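Local coordinates for protein catechol 1,2-dioxygenase (Acinetobacter sp., PDB 1DMH) that catalyses the ferric-iron-dependent intradiol ring cleavage of catechol by O2 to cis,cis-muconate, a step of the beta-ketoadipate pathway, at residues Y120-D125 / R191-L196; N150-I155 / R179-T184; N220-I225 / Q240-G245. All coordinates share one frame; numbering follows the deposited sequence.

How the interactions relate
All three contacts belong to one mixed, curled beta sheet of the dioxygenase domain. Interaction 2 is nested within the chain loop closed by interaction 1, and the two meet where Met123 packs against Ile155. Interaction 3 follows later in the chain. It meets interaction 2 where Ile155 packs on Ile225, on neighbouring strands. Interactions 1 and 2 are partly buried. Interaction 1 is parallel and puts stacked arginines on one face. Interaction 2 is a regular antiparallel pairing with a mainly aliphatic inner face. Interaction 3 is almost wholly buried; there His224 binds the iron and Arg221 reaches the bound 4-methylcatechol.

Interaction 1: Y120-D125 / R191-L196; sequences YARMDD and RVRTIL
Tyr120 to Arg122 form a short parallel strand beside Arg191 to Arg193, part of the mixed sheet of the dioxygenase domain. Two good backbone bonds hold the pair: Arg193 N to Ala121 O, 3.0 Å, and Met123 N to Arg193 O, 2.7 Å. The bond from Ala121 N to Arg191 O is weak. Arg122 and Arg193 leave the same face of the sheet side by side. Each has CG anti to its backbone N (chi1 168° and 167°) and an extended chain, which brings the two guanidinium groups flat on one another. Their centres are 4.1 Å apart and their planes differ by 9°. Asp124 grips Arg122 side-on. Arg122 NH2 meets Asp124 OD2 at 2.9 Å, nearly straight, and Arg122 NE meets Asp124 OD1 from above the carboxylate plane. Water 1 lies at the edge of the Arg193 guanidinium. It accepts from Arg193 NE and donates to Asp124 OD1 and Thr194 O. Met123 lies just past the strand, with its SD 3.9 Å from Val192 CG2; Ile155 also touches its side chain. OG1 of the buried Thr194 is hydrogen-bonded to His157 NE2. Two like charges stack here, with Arg122 NH1 and Arg193 NH2 3.6 Å apart. Asp124 on one arginine and Glu280, salt-bridged to the other, probably offset much of the repulsion.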
loop_
_atom_site.group_PDB
_atom_site.type_symbol
_atom_site.label_atom_id
_atom_site.label_comp_id
_atom_site.label_asym_id
_atom_site.label_seq_id
_atom_site.Cartn_x
_atom_site.Cartn_y
_atom_site.Cartn_z
ATOM N N TYR A 120 -7.374 27.475 30.625
ATOM C CA TYR A 120 -7.867 26.271 31.290
ATOM C C TYR A 120 -9.028 25.583 30.575
ATOM O O TYR A 120 -9.831 26.219 29.903
ATOM C CB TYR A 120 -8.333 26.645 32.715
ATOM C CG TYR A 120 -9.134 25.561 33.404
ATOM C CD1 TYR A 120 -8.504 24.453 33.969
ATOM C CD2 TYR A 120 -10.533 25.568 33.364
ATOM C CE1 TYR A 120 -9.241 23.368 34.462
ATOM C CE2 TYR A 120 -11.283 24.479 33.857
ATOM C CZ TYR A 120 -10.624 23.383 34.400
ATOM O OH TYR A 120 -11.343 22.295 34.851
ATOM N N ALA A 121 -9.115 24.270 30.741
ATOM C CA ALA A 121 -10.210 23.486 30.190
ATOM C C ALA A 121 -10.142 22.107 30.791
ATOM O O ALA A 121 -9.069 21.642 31.189
ATOM C CB ALA A 121 -10.106 23.366 28.674
ATOM N N ARG A 122 -11.298 21.475 30.907
ATOM C CA ARG A 122 -11.325 20.099 31.350
ATOM C C ARG A 122 -11.434 19.384 29.989
ATOM O O ARG A 122 -12.241 19.770 29.150
ATOM C CB ARG A 122 -12.539 19.792 32.224
ATOM C CG ARG A 122 -12.671 18.290 32.410
ATOM C CD ARG A 122 -13.668 17.885 33.462
ATOM N NE ARG A 122 -13.746 16.436 33.465
ATOM C CZ ARG A 122 -14.430 15.717 34.347
ATOM N NH1 ARG A 122 -15.110 16.316 35.322
ATOM N NH2 ARG A 122 -14.448 14.399 34.234
ATOM N N MET A 123 -10.619 18.363 29.758
ATOM C CA MET A 123 -10.612 17.683 28.462
ATOM C C MET A 123 -11.490 16.464 28.287
ATOM O O MET A 123 -11.842 16.106 27.162
ATOM C CB MET A 123 -9.192 17.240 28.123
ATOM C CG MET A 123 -8.172 18.326 28.213
ATOM S SD MET A 123 -6.556 17.695 27.701
ATOM C CE MET A 123 -6.895 17.132 26.019
ATOM N N ASP A 124 -11.811 15.798 29.384
ATOM C CA ASP A 124 -12.587 14.577 29.292
ATOM C C ASP A 124 -14.026 14.782 29.733
ATOM O O ASP A 124 -14.337 15.734 30.452
ATOM C CB ASP A 124 -11.952 13.507 30.163
ATOM C CG ASP A 124 -12.166 13.775 31.642
ATOM O OD1 ASP A 124 -11.685 14.817 32.144
ATOM O OD2 ASP A 124 -12.835 12.951 32.293
ATOM N N ASP A 125 -14.891 13.863 29.299
ATOM C CA ASP A 125 -16.314 13.912 29.626
ATOM C C ASP A 125 -16.660 12.968 30.765
ATOM O O ASP A 125 -17.832 12.651 30.954
ATOM C CB ASP A 125 -17.163 13.530 28.407
ATOM C CG ASP A 125 -16.934 12.096 27.953
ATOM O OD1 ASP A 125 -16.217 11.341 28.646
ATOM O OD2 ASP A 125 -17.486 11.713 26.898
ATOM N N ARG A 191 -3.412 25.012 31.577
ATOM C CA ARG A 191 -3.705 24.068 32.620
ATOM C C ARG A 191 -4.915 23.289 32.178
ATOM O O ARG A 191 -5.891 23.869 31.693
ATOM C CB ARG A 191 -3.991 24.807 33.918
ATOM C CG ARG A 191 -4.352 23.908 35.079
ATOM C CD ARG A 191 -4.640 24.753 36.304
ATOM N NE ARG A 191 -5.309 23.998 37.367
ATOM C CZ ARG A 191 -4.688 23.404 38.388
ATOM N NH1 ARG A 191 -3.358 23.502 38.508
ATOM N NH2 ARG A 191 -5.405 22.733 39.304
ATOM N N VAL A 192 -4.852 21.970 32.285
ATOM C CA VAL A 192 -6.009 21.190 31.905
ATOM C C VAL A 192 -6.294 20.144 32.927
ATOM O O VAL A 192 -5.401 19.715 33.655
ATOM C CB VAL A 192 -5.837 20.458 30.553
ATOM C CG1 VAL A 192 -5.682 21.440 29.483
ATOM C CG2 VAL A 192 -4.635 19.532 30.592
ATOM N N ARG A 193 -7.561 19.772 33.002
ATOM C CA ARG A 193 -7.969 18.689 33.868
ATOM C C ARG A 193 -8.409 17.582 32.879
ATOM O O ARG A 193 -9.233 17.823 31.988
ATOM C CB ARG A 193 -9.136 19.096 34.774
ATOM C CG ARG A 193 -9.762 17.879 35.427
ATOM C CD ARG A 193 -10.863 18.195 36.423
ATOM N NE ARG A 193 -11.500 16.936 36.782
ATOM C CZ ARG A 193 -12.382 16.785 37.761
ATOM N NH1 ARG A 193 -12.736 17.823 38.486
ATOM N NH2 ARG A 193 -12.894 15.588 38.013
ATOM N N THR A 194 -7.835 16.387 33.010
ATOM C CA THR A 194 -8.204 15.293 32.125
ATOM C C THR A 194 -7.986 13.983 32.906
ATOM O O THR A 194 -8.133 13.979 34.134
ATOM C CB THR A 194 -7.358 15.341 30.837
ATOM O OG1 THR A 194 -7.839 14.357 29.923
ATOM C CG2 THR A 194 -5.889 15.105 31.131
ATOM N N ILE A 195 -7.693 12.875 32.224
ATOM C CA ILE A 195 -7.408 11.626 32.933
ATOM C C ILE A 195 -6.080 11.063 32.412
ATOM O O ILE A 195 -5.638 11.424 31.315
ATOM C CB ILE A 195 -8.514 10.536 32.729
ATOM C CG1 ILE A 195 -8.665 10.218 31.245
ATOM C CG2 ILE A 195 -9.842 10.991 33.329
ATOM C CD1 ILE A 195 -9.585 9.052 30.969
ATOM N N LEU A 196 -5.443 10.202 33.199
ATOM C CA LEU A 196 -4.188 9.575 32.777
ATOM C C LEU A 196 -4.472 8.592 31.667
ATOM O O LEU A 196 -5.320 7.719 31.807
ATOM C CB LEU A 196 -3.531 8.791 33.906
ATOM C CG LEU A 196 -2.428 9.438 34.721
ATOM C CD1 LEU A 196 -1.920 8.388 35.698
ATOM C CD2 LEU A 196 -1.289 9.903 33.829
HETATM O O HOH W 1 -10.730 14.702 34.834
#

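Interaction 2: N150-I155 / R179-T184; sequences NAKVEI and RRSIIT
The amide of Asn150 has its ND2 4.0 Å from Ile183 CG2, while that same methyl lies closer to the Asn150 CA. The carboxylate of Glu154 is joined to Ser181 through water 2, which donates to Glu154 OE1 at 2.8 Å and is hydrogen-bonded to Ser181 OG at 2.7 Å. Tyr110 OH is also hydrogen-bonded to Glu154 OE1. At the edge of the Arg180 guanidinium, in its plane, Arg179 O accepts from Arg180 NH1. Arg179 NH2 and NH1 are hydrogen-bonded to the backbone O atoms of Ser165 and Leu109, and the side chain touches the iron ligand Tyr164. Glu154 and the arginines belong to a regular antiparallel pair of strands, 152-155 with 179-183, inside the domain's mixed sheet. Val153 and Ile182 are a hydrogen-bonded pair: Val153 N to Ile182 O and Ile182 N to Val153 O are both 2.7 Å. Ile155 with Arg180 is the next. Lys152 with Ile183 and Glu154 with Ser181 are non-hydrogen-bonded pairs. Strand 220-230 flanks strand 152-157 on its other side. At the far end, Thr184 holds OG1 between its backbone N and carbonyl carbon (chi1 55°). Thr184 OG1 accepts from Ala151 N at 2.7 Å and is also hydrogen-bonded to Leu148 O. Thr184 CG2 meets Val153 CG2 at 3.8 Å, the two side chains crossing at about a right angle, and both also touch Ile140.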
loop_
_atom_site.group_PDB
_atom_site.type_symbol
_atom_site.label_atom_id
_atom_site.label_comp_id
_atom_site.label_asym_id
_atom_site.label_seq_id
_atom_site.Cartn_x
_atom_site.Cartn_y
_atom_site.Cartn_z
ATOM N N ASN A 150 -0.892 33.908 24.934
ATOM C CA ASN A 150 -1.489 33.784 23.618
ATOM C C ASN A 150 -0.953 32.705 22.687
ATOM O O ASN A 150 -1.308 32.682 21.506
ATOM C CB ASN A 150 -1.454 35.138 22.925
ATOM C CG ASN A 150 -2.272 36.185 23.680
ATOM O OD1 ASN A 150 -2.133 37.383 23.437
ATOM N ND2 ASN A 150 -3.135 35.730 24.602
ATOM N N ALA A 151 -0.111 31.814 23.205
ATOM C CA ALA A 151 0.395 30.707 22.399
ATOM C C ALA A 151 -0.758 29.704 22.348
ATOM O O ALA A 151 -1.559 29.628 23.286
ATOM C CB ALA A 151 1.626 30.083 23.074
ATOM N N LYS A 152 -0.884 28.945 21.267
ATOM C CA LYS A 152 -1.975 27.965 21.207
ATOM C C LYS A 152 -1.408 26.574 21.464
ATOM O O LYS A 152 -0.580 26.076 20.693
ATOM C CB LYS A 152 -2.636 27.979 19.846
ATOM C CG LYS A 152 -3.817 27.033 19.664
ATOM C CD LYS A 152 -4.346 27.292 18.272
ATOM C CE LYS A 152 -5.628 26.585 17.963
ATOM N NZ LYS A 152 -6.241 27.171 16.724
ATOM N N VAL A 153 -1.852 25.972 22.559
ATOM C CA VAL A 153 -1.393 24.653 22.957
ATOM C C VAL A 153 -2.489 23.649 22.612
ATOM O O VAL A 153 -3.601 23.748 23.139
ATOM C CB VAL A 153 -1.128 24.592 24.485
ATOM C CG1 VAL A 153 -0.596 23.212 24.874
ATOM C CG2 VAL A 153 -0.132 25.688 24.901
ATOM N N GLU A 154 -2.194 22.707 21.719
ATOM C CA GLU A 154 -3.168 21.684 21.364
ATOM C C GLU A 154 -2.750 20.347 21.968
ATOM O O GLU A 154 -1.639 19.890 21.747
ATOM C CB GLU A 154 -3.279 21.551 19.857
ATOM C CG GLU A 154 -3.692 22.842 19.212
ATOM C CD GLU A 154 -3.878 22.698 17.721
ATOM O OE1 GLU A 154 -4.779 21.945 17.297
ATOM O OE2 GLU A 154 -3.114 23.337 16.980
ATOM N N ILE A 155 -3.661 19.736 22.719
ATOM C CA ILE A 155 -3.406 18.482 23.405
ATOM C C ILE A 155 -4.428 17.415 23.048
ATOM O O ILE A 155 -5.624 17.695 22.949
ATOM C CB ILE A 155 -3.454 18.700 24.929
ATOM C CG1 ILE A 155 -2.542 19.879 25.295
ATOM C CG2 ILE A 155 -3.029 17.429 25.667
ATOM C CD1 ILE A 155 -2.412 20.101 26.766
ATOM N N ARG A 179 -9.529 16.108 23.727
ATOM C CA ARG A 179 -8.878 16.888 22.678
ATOM C C ARG A 179 -9.274 18.360 22.906
ATOM O O ARG A 179 -10.455 18.695 22.820
ATOM C CB ARG A 179 -9.366 16.455 21.280
ATOM C CG ARG A 179 -9.029 15.026 20.843
ATOM C CD ARG A 179 -9.720 14.697 19.505
ATOM N NE ARG A 179 -9.485 13.329 19.036
ATOM C CZ ARG A 179 -8.334 12.895 18.516
ATOM N NH1 ARG A 179 -7.297 13.728 18.393
ATOM N NH2 ARG A 179 -8.231 11.634 18.097
ATOM N N ARG A 180 -8.307 19.234 23.184
ATOM C CA ARG A 180 -8.609 20.650 23.397
ATOM C C ARG A 180 -7.500 21.561 22.887
ATOM O O ARG A 180 -6.351 21.132 22.713
ATOM C CB ARG A 180 -8.788 20.952 24.890
ATOM C CG ARG A 180 -10.013 20.368 25.575
ATOM C CD ARG A 180 -11.324 20.958 25.057
ATOM N NE ARG A 180 -12.445 20.422 25.817
ATOM C CZ ARG A 180 -13.015 19.236 25.619
ATOM N NH1 ARG A 180 -12.625 18.448 24.623
ATOM N NH2 ARG A 180 -14.031 18.859 26.393
ATOM N N SER A 181 -7.853 22.825 22.652
ATOM C CA SER A 181 -6.880 23.841 22.264
ATOM C C SER A 181 -6.922 24.830 23.405
ATOM O O SER A 181 -7.999 25.249 23.819
ATOM C CB SER A 181 -7.278 24.562 20.981
ATOM O OG SER A 181 -7.164 23.693 19.883
ATOM N N ILE A 182 -5.764 25.182 23.931
ATOM C CA ILE A 182 -5.709 26.138 25.020
ATOM C C ILE A 182 -4.821 27.306 24.670
ATOM O O ILE A 182 -3.691 27.135 24.230
ATOM C CB ILE A 182 -5.226 25.472 26.313
ATOM C CG1 ILE A 182 -6.227 24.383 26.662
ATOM C CG2 ILE A 182 -5.095 26.504 27.458
ATOM C CD1 ILE A 182 -5.968 23.783 27.920
ATOM N N ILE A 183 -5.364 28.503 24.823
ATOM C CA ILE A 183 -4.609 29.719 24.543
ATOM C C ILE A 183 -3.961 30.054 25.856
ATOM O O ILE A 183 -4.660 30.167 26.872
ATOM C CB ILE A 183 -5.534 30.891 24.173
ATOM C CG1 ILE A 183 -6.423 30.490 22.997
ATOM C CG2 ILE A 183 -4.701 32.148 23.932
ATOM C CD1 ILE A 183 -5.657 29.972 21.783
ATOM N N THR A 184 -2.642 30.200 25.858
ATOM C CA THR A 184 -1.971 30.520 27.102
ATOM C C THR A 184 -2.458 31.872 27.657
ATOM O O THR A 184 -2.824 32.783 26.907
ATOM C CB THR A 184 -0.432 30.494 26.938
ATOM O OG1 THR A 184 -0.036 31.370 25.882
ATOM C CG2 THR A 184 0.035 29.068 26.606
HETATM O O HOH W 2 -6.553 21.166 19.271
#

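Interaction 3: N220-I225 / Q240-G245; sequences NRPAHI and QINVAG. With FE (Fe (III) ion), chain C; MCT (4-methylcatechol), chain D.
His224 and Gln240 both carry CG between the backbone N and the carbonyl carbon (chi1 60° and 85°), and this brings ring and amide together across the strands. The two planes are 20° apart, and Gln240 NE2 lies 3.5 Å from His224 CD2. The Arg221 chain is bent at chi2 and chi3, and its guanidinium meets the Gln240 amide tip to tip. The bond from Arg221 NH2 to Gln240 OE1, 3.2 Å, is weak. The stronger partner of that nitrogen is Asp252, in a salt bridge. Arg221 NH1 lies over one face of the imidazole, offset toward its rim, and makes a weak hydrogen bond to 4-methylcatechol O3. Arg221 CD also touches the ring of 4-methylcatechol. These residues belong to the beta hairpin of strands 220-230 and 237-243, which supplies Arg221, His224 and His226 to the active site. Ile225 and Ile241 are its hydrogen-bonded pair here: Ile225 N to Ile241 O and Ile241 N to Ile225 O are both 2.9 Å. Val243 N continues the pairing to Ala223 O. Ile225 CB packs on Ile241 CG1 on the side away from the metal. His224 NE2 binds the iron(III) ion at 2.0 Å. The other ring nitrogen, His224 ND1, donates to Pro222 O at 2.8 Å, in the ring plane and almost straight. This second-shell bond helps to fix the rotation of the imidazole, together with the iron bond, and may make it a stronger electron donor to the iron. O3 and O4 of 4-methylcatechol chelate the metal, O4 at 1.8 Å, and Tyr164 and His226 are further protein ligands. The His226 ring meets that of His224 nearly at a right angle. Asn242 OD1 approaches Pro222 CG at 3.3 Å.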
loop_
_atom_site.group_PDB
_atom_site.type_symbol
_atom_site.label_atom_id
_atom_site.label_comp_id
_atom_site.label_asym_id
_atom_site.label_seq_id
_atom_site.Cartn_x
_atom_site.Cartn_y
_atom_site.Cartn_z
ATOM N N ASN A 220 3.222 -2.049 20.697
ATOM C CA ASN A 220 2.812 -1.187 21.805
ATOM C C ASN A 220 3.499 0.156 21.950
ATOM O O ASN A 220 4.678 0.311 21.633
ATOM C CB ASN A 220 3.006 -1.930 23.113
ATOM C CG ASN A 220 2.265 -3.235 23.136
ATOM O OD1 ASN A 220 1.038 -3.274 22.995
ATOM N ND2 ASN A 220 3.004 -4.325 23.297
ATOM N N ARG A 221 2.743 1.121 22.470
ATOM C CA ARG A 221 3.260 2.456 22.745
ATOM C C ARG A 221 3.021 2.732 24.224
ATOM O O ARG A 221 2.008 2.306 24.785
ATOM C CB ARG A 221 2.509 3.552 21.953
ATOM C CG ARG A 221 2.543 3.438 20.419
ATOM C CD ARG A 221 2.521 4.823 19.813
ATOM N NE ARG A 221 3.723 5.517 20.260
ATOM C CZ ARG A 221 3.935 6.824 20.204
ATOM N NH1 ARG A 221 3.012 7.638 19.704
ATOM N NH2 ARG A 221 5.065 7.322 20.713
ATOM N N PRO A 222 3.980 3.389 24.888
ATOM C CA PRO A 222 3.815 3.722 26.308
ATOM C C PRO A 222 2.703 4.798 26.424
ATOM O O PRO A 222 2.336 5.420 25.419
ATOM C CB PRO A 222 5.192 4.275 26.674
ATOM C CG PRO A 222 5.664 4.910 25.339
ATOM C CD PRO A 222 5.328 3.774 24.414
ATOM N N ALA A 223 2.155 5.009 27.620
ATOM C CA ALA A 223 1.125 6.040 27.818
ATOM C C ALA A 223 1.795 7.383 27.506
ATOM O O ALA A 223 2.875 7.667 28.007
ATOM C CB ALA A 223 0.631 6.017 29.253
ATOM N N HIS A 224 1.138 8.205 26.685
ATOM C CA HIS A 224 1.697 9.490 26.266
ATOM C C HIS A 224 0.596 10.513 25.948
ATOM O O HIS A 224 -0.576 10.161 25.747
ATOM C CB HIS A 224 2.541 9.306 25.006
ATOM C CG HIS A 224 1.755 8.755 23.863
ATOM N ND1 HIS A 224 1.401 7.422 23.781
ATOM C CD2 HIS A 224 1.145 9.372 22.826
ATOM C CE1 HIS A 224 0.608 7.243 22.740
ATOM N NE2 HIS A 224 0.437 8.411 22.143
ATOM N N ILE A 225 1.004 11.778 25.904
ATOM C CA ILE A 225 0.100 12.896 25.622
ATOM C C ILE A 225 0.721 13.722 24.491
ATOM O O ILE A 225 1.890 14.088 24.565
ATOM C CB ILE A 225 -0.072 13.769 26.880
ATOM C CG1 ILE A 225 -0.699 12.919 27.997
ATOM C CG2 ILE A 225 -0.928 15.005 26.557
ATOM C CD1 ILE A 225 -0.693 13.582 29.367
ATOM N N GLN A 240 5.543 15.288 22.322
ATOM C CA GLN A 240 4.634 14.540 23.183
ATOM C C GLN A 240 5.376 14.273 24.476
ATOM O O GLN A 240 6.597 14.463 24.539
ATOM C CB GLN A 240 4.257 13.204 22.554
ATOM C CG GLN A 240 5.281 12.149 22.847
ATOM C CD GLN A 240 4.960 10.771 22.281
ATOM O OE1 GLN A 240 5.578 9.772 22.708
ATOM N NE2 GLN A 240 4.035 10.696 21.322
ATOM N N ILE A 241 4.648 13.887 25.517
ATOM C CA ILE A 241 5.315 13.520 26.761
ATOM C C ILE A 241 4.915 12.100 27.101
ATOM O O ILE A 241 3.819 11.661 26.771
ATOM C CB ILE A 241 5.007 14.472 27.946
ATOM C CG1 ILE A 241 3.503 14.641 28.154
ATOM C CG2 ILE A 241 5.723 15.785 27.705
ATOM C CD1 ILE A 241 3.130 15.586 29.308
ATOM N N ASN A 242 5.854 11.393 27.714
ATOM C CA ASN A 242 5.701 10.007 28.127
ATOM C C ASN A 242 5.497 9.956 29.621
ATOM O O ASN A 242 6.200 10.641 30.368
ATOM C CB ASN A 242 6.974 9.231 27.808
ATOM C CG ASN A 242 7.094 8.925 26.380
ATOM O OD1 ASN A 242 6.414 8.033 25.893
ATOM N ND2 ASN A 242 7.929 9.681 25.659
ATOM N N VAL A 243 4.549 9.143 30.062
ATOM C CA VAL A 243 4.314 9.020 31.497
ATOM C C VAL A 243 5.445 8.136 32.054
ATOM O O VAL A 243 5.629 6.983 31.630
ATOM C CB VAL A 243 2.916 8.397 31.776
ATOM C CG1 VAL A 243 2.723 8.190 33.266
ATOM C CG2 VAL A 243 1.823 9.315 31.208
ATOM N N ALA A 244 6.218 8.685 32.984
ATOM C CA ALA A 244 7.332 7.926 33.550
ATOM C C ALA A 244 6.857 6.616 34.217
ATOM O O ALA A 244 5.763 6.536 34.787
ATOM C CB ALA A 244 8.133 8.817 34.557
ATOM N N GLY A 245 7.682 5.581 34.105
ATOM C CA GLY A 245 7.351 4.305 34.712
ATOM C C GLY A 245 6.674 3.321 33.784
ATOM O O GLY A 245 6.589 2.140 34.107
HETATM FE FE FE C . -0.749 8.806 20.532
HETATM C C1 MCT D . 0.888 5.863 16.750
HETATM C C2 MCT D . 1.100 7.146 17.283
HETATM C C3 MCT D . 0.293 7.562 18.363
HETATM O O3 MCT D . 0.489 8.810 18.895
HETATM C C4 MCT D . -0.687 6.745 18.900
HETATM O O4 MCT D . -1.440 7.199 19.955
HETATM C C5 MCT D . -0.912 5.490 18.398
HETATM C C6 MCT D . -0.075 5.028 17.260
HETATM C C MCT D . 1.754 5.387 15.568
HETATM O O HOH W 3 -0.984 8.284 18.019
#